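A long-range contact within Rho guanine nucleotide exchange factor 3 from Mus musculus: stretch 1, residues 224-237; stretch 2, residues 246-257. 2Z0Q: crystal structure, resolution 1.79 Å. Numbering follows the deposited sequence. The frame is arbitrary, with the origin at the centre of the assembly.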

# COMPACT_ATOMS: atom_id res chain seq x y z
N SER A 224 18.05 20.51 -3.01
CA SER A 224 17.33 20.93 -1.81
C SER A 224 15.84 20.62 -1.89
O SER A 224 15.17 20.55 -0.87
CB SER A 224 17.53 22.43 -1.57
OG SER A 224 16.82 23.19 -2.53
N LEU A 225 15.32 20.45 -3.10
CA LEU A 225 13.92 20.16 -3.26
C LEU A 225 13.63 18.78 -2.72
O LEU A 225 12.53 18.52 -2.23
CB LEU A 225 13.50 20.25 -4.74
CG LEU A 225 13.38 21.66 -5.32
CD1 LEU A 225 13.06 21.54 -6.83
CD2 LEU A 225 12.27 22.43 -4.59
N ILE A 226 14.59 17.86 -2.82
CA ILE A 226 14.37 16.53 -2.27
C ILE A 226 14.32 16.67 -0.73
O ILE A 226 13.42 16.15 -0.08
CB ILE A 226 15.51 15.54 -2.63
CG1 ILE A 226 15.46 15.21 -4.13
CG2 ILE A 226 15.36 14.26 -1.83
CD1 ILE A 226 16.78 14.63 -4.64
N ASP A 227 15.31 17.35 -0.19
CA ASP A 227 15.43 17.56 1.27
C ASP A 227 14.17 18.18 1.88
O ASP A 227 13.71 17.77 2.95
CB ASP A 227 16.65 18.46 1.55
CG ASP A 227 17.95 17.89 0.98
OD1 ASP A 227 17.94 16.75 0.47
OD2 ASP A 227 18.99 18.57 1.05
N SER A 228 13.61 19.17 1.19
CA SER A 228 12.43 19.86 1.67
C SER A 228 11.13 19.10 1.41
O SER A 228 10.09 19.53 1.87
CB SER A 228 12.35 21.25 1.04
OG SER A 228 12.11 21.19 -0.36
N SER A 229 11.19 17.98 0.69
CA SER A 229 9.97 17.25 0.41
C SER A 229 9.39 16.59 1.65
O SER A 229 10.12 16.01 2.47
CB SER A 229 10.19 16.18 -0.67
OG SER A 229 10.65 16.76 -1.88
N ARG A 230 8.07 16.69 1.77
CA ARG A 230 7.37 16.08 2.89
C ARG A 230 6.32 15.17 2.31
O ARG A 230 5.69 14.41 3.03
CB ARG A 230 6.76 17.15 3.80
CG ARG A 230 7.81 17.86 4.68
CD ARG A 230 8.61 16.85 5.52
NE ARG A 230 9.69 17.45 6.29
CZ ARG A 230 10.85 17.87 5.77
NH1 ARG A 230 11.08 17.75 4.47
NH2 ARG A 230 11.78 18.41 6.55
N VAL A 231 6.15 15.21 0.99
CA VAL A 231 5.15 14.34 0.37
C VAL A 231 5.69 13.53 -0.81
O VAL A 231 6.31 14.10 -1.71
CB VAL A 231 3.92 15.17 -0.12
CG1 VAL A 231 4.37 16.28 -1.04
CG2 VAL A 231 2.92 14.28 -0.82
N LEU A 232 5.49 12.22 -0.79
CA LEU A 232 5.88 11.40 -1.93
C LEU A 232 4.53 11.14 -2.64
O LEU A 232 3.73 10.33 -2.17
CB LEU A 232 6.53 10.08 -1.48
CG LEU A 232 7.20 9.16 -2.49
CD1 LEU A 232 8.17 10.00 -3.41
CD2 LEU A 232 7.98 8.06 -1.75
N CYS A 233 4.30 11.85 -3.74
CA CYS A 233 3.07 11.72 -4.52
C CYS A 233 2.87 10.29 -4.99
O CYS A 233 1.78 9.72 -4.87
CB CYS A 233 3.08 12.69 -5.69
SG CYS A 233 3.39 14.42 -5.29
N CYS A 234 3.91 9.69 -5.57
CA CYS A 234 3.84 8.31 -5.99
C CYS A 234 5.26 7.84 -6.32
O CYS A 234 6.17 8.68 -6.44
CB CYS A 234 2.95 8.12 -7.23
SG CYS A 234 3.66 8.80 -8.75
N HIS A 235 5.45 6.53 -6.41
CA HIS A 235 6.76 5.98 -6.75
C HIS A 235 6.57 4.56 -7.27
O HIS A 235 5.52 3.92 -7.04
CB HIS A 235 7.72 6.02 -5.51
CG HIS A 235 7.39 5.00 -4.45
ND1 HIS A 235 7.93 3.73 -4.45
CD2 HIS A 235 6.49 5.03 -3.43
CE1 HIS A 235 7.38 3.02 -3.47
NE2 HIS A 235 6.50 3.79 -2.84
N GLY A 236 7.55 4.04 -7.99
CA GLY A 236 7.39 2.71 -8.51
C GLY A 236 8.45 2.36 -9.53
O GLY A 236 9.23 3.22 -9.93
N GLU A 237 8.48 1.09 -9.91
CA GLU A 237 9.45 0.61 -10.89
C GLU A 237 8.99 0.99 -12.30
O GLU A 237 7.81 0.84 -12.62
CB GLU A 237 9.57 -0.91 -10.80
CG GLU A 237 10.12 -1.37 -9.44
CD GLU A 237 9.83 -2.83 -9.16
OE1 GLU A 237 8.64 -3.23 -9.23
OE2 GLU A 237 10.80 -3.58 -8.86
N LEU A 246 14.38 0.92 -13.45
CA LEU A 246 14.55 2.07 -12.58
C LEU A 246 13.46 2.12 -11.52
O LEU A 246 12.42 1.46 -11.66
CB LEU A 246 14.50 3.36 -13.43
CG LEU A 246 15.46 3.45 -14.64
CD1 LEU A 246 15.06 4.53 -15.64
CD2 LEU A 246 16.88 3.66 -14.10
N HIS A 247 13.75 2.80 -10.41
CA HIS A 247 12.74 3.04 -9.40
C HIS A 247 12.64 4.55 -9.42
O HIS A 247 13.62 5.29 -9.14
CB HIS A 247 13.12 2.56 -7.99
CG HIS A 247 11.93 2.48 -7.10
ND1 HIS A 247 11.29 1.28 -6.83
CD2 HIS A 247 11.19 3.45 -6.52
CE1 HIS A 247 10.20 1.53 -6.12
NE2 HIS A 247 10.12 2.83 -5.91
N VAL A 248 11.44 5.04 -9.72
CA VAL A 248 11.25 6.47 -9.84
C VAL A 248 10.39 7.01 -8.70
O VAL A 248 9.40 6.41 -8.32
CB VAL A 248 10.62 6.79 -11.21
CG1 VAL A 248 10.38 8.26 -11.35
CG2 VAL A 248 11.53 6.26 -12.32
N PHE A 249 10.77 8.18 -8.22
CA PHE A 249 10.11 8.84 -7.10
C PHE A 249 9.62 10.23 -7.49
O PHE A 249 10.41 11.11 -7.85
CB PHE A 249 11.09 9.00 -5.93
CG PHE A 249 11.61 7.70 -5.38
CD1 PHE A 249 10.87 6.99 -4.42
CD2 PHE A 249 12.82 7.18 -5.81
CE1 PHE A 249 11.34 5.78 -3.92
CE2 PHE A 249 13.28 5.99 -5.32
CZ PHE A 249 12.55 5.27 -4.36
N LEU A 250 8.31 10.44 -7.38
CA LEU A 250 7.75 11.74 -7.63
C LEU A 250 7.45 12.40 -6.26
O LEU A 250 6.44 12.10 -5.63
CB LEU A 250 6.44 11.64 -8.43
CG LEU A 250 5.76 13.02 -8.61
CD1 LEU A 250 6.64 13.97 -9.45
CD2 LEU A 250 4.42 12.82 -9.27
N PHE A 251 8.35 13.27 -5.82
CA PHE A 251 8.11 14.02 -4.59
C PHE A 251 7.26 15.21 -5.08
O PHE A 251 7.20 15.47 -6.28
CB PHE A 251 9.43 14.49 -3.97
CG PHE A 251 10.25 13.37 -3.37
CD1 PHE A 251 9.92 12.83 -2.12
CD2 PHE A 251 11.33 12.85 -4.06
CE1 PHE A 251 10.67 11.79 -1.56
CE2 PHE A 251 12.09 11.81 -3.53
CZ PHE A 251 11.76 11.28 -2.26
N GLN A 252 6.62 15.96 -4.18
CA GLN A 252 5.76 17.04 -4.65
C GLN A 252 6.38 17.99 -5.66
O GLN A 252 5.75 18.36 -6.65
CB GLN A 252 5.24 17.86 -3.47
CG GLN A 252 4.15 18.87 -3.86
CD GLN A 252 2.86 18.19 -4.26
OE1 GLN A 252 2.68 17.83 -5.42
NE2 GLN A 252 1.96 18.00 -3.29
N GLU A 253 7.63 18.37 -5.42
CA GLU A 253 8.27 19.33 -6.29
C GLU A 253 9.45 18.82 -7.12
O GLU A 253 10.05 19.60 -7.86
CB GLU A 253 8.73 20.53 -5.45
CG GLU A 253 7.56 21.24 -4.74
CD GLU A 253 8.03 22.47 -3.98
OE1 GLU A 253 8.59 23.37 -4.64
OE2 GLU A 253 7.87 22.53 -2.75
N VAL A 254 9.75 17.54 -7.00
CA VAL A 254 10.90 17.00 -7.74
C VAL A 254 10.79 15.51 -8.07
O VAL A 254 10.34 14.70 -7.25
CB VAL A 254 12.24 17.30 -6.95
CG1 VAL A 254 12.21 16.58 -5.60
CG2 VAL A 254 13.50 16.85 -7.78
N LEU A 255 11.20 15.16 -9.30
CA LEU A 255 11.20 13.77 -9.73
C LEU A 255 12.63 13.22 -9.55
O LEU A 255 13.60 13.86 -9.93
CB LEU A 255 10.79 13.68 -11.20
CG LEU A 255 10.66 12.25 -11.76
CD1 LEU A 255 9.30 11.69 -11.37
CD2 LEU A 255 10.77 12.24 -13.30
N VAL A 256 12.74 12.04 -8.95
CA VAL A 256 14.07 11.43 -8.72
C VAL A 256 14.06 10.06 -9.38
O VAL A 256 13.19 9.22 -9.13
CB VAL A 256 14.37 11.31 -7.20
CG1 VAL A 256 15.82 10.73 -6.99
CG2 VAL A 256 14.28 12.68 -6.57
N ILE A 257 15.04 9.82 -10.26
CA ILE A 257 15.12 8.58 -11.01
C ILE A 257 16.34 7.81 -10.47
O ILE A 257 17.43 8.36 -10.38
CB ILE A 257 15.34 8.86 -12.55
CG1 ILE A 257 14.16 9.69 -13.08
CG2 ILE A 257 15.43 7.54 -13.30
CD1 ILE A 257 14.28 10.10 -14.57
O HOH W 1 10.30 20.52 -2.06
O HOH W 2 8.85 18.35 -2.87
O HOH W 3 12.48 -1.39 -7.27

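Strands 232-237 and 246-251 run antiparallel, their axes 175° apart and 4.6 Å at closest approach, and the contact buries 979 Å² in all. The residues most covered are Leu250 (79 Å²), Phe251 (74 Å²) and Leu225 (70 Å²).

Leu250 sits where the register slips by one residue. Its carbonyl O receives weak hydrogen bonds from both Cys233 N (2.9 Å, 124°) and Cys234 N (3.5 Å, 160°), the signature of a beta bulge, while Leu250 N donates to Cys234 O (2.9 Å, 161°). The helix-like phi/psi of Cys233, -58/-48, accommodates the extra residue. The leucine side chain packs with both cysteines: Leu250 CD2 lies 3.8 Å from Cys233 CB, and Leu250 CB 4.0 Å from Cys234 SG.

Phe251 projects from the same side of the sheet as Leu232. The leucine, with chi1 t and chi2 p, places CD1 3.7 Å from the Phe251 ring centroid and 19° off its normal, a CH-pi contact over the face. Ile226 CG2 adds an apolar contact to Phe251 CE2 (4.4 Å).

Leu225 points toward the second stretch from the helix, its CB 3.9 Å from Val254 CB. Its backbone is anchored too: Ser229 OG donates to Leu225 O (2.6 Å), and one water donates to Leu225 O (3.0 Å) and, weakly, to Glu253 OE2 (3.2 Å).

Farther along the ladder, Gly236 N donates to Val248 O (3.0 Å) and Val248 N to Gly236 O (2.9 Å, 173°). Phi/psi of 168/171 at Gly236 would jam a CB against the preceding carbonyl, so glycine fits; its CA lies over the His247 ring, 4.1 Å from the centroid. That ring meets His235 rim to rim, with ND1 of His235 hydrogen-bonded to NE2 of His247 (2.8 Å, 168°).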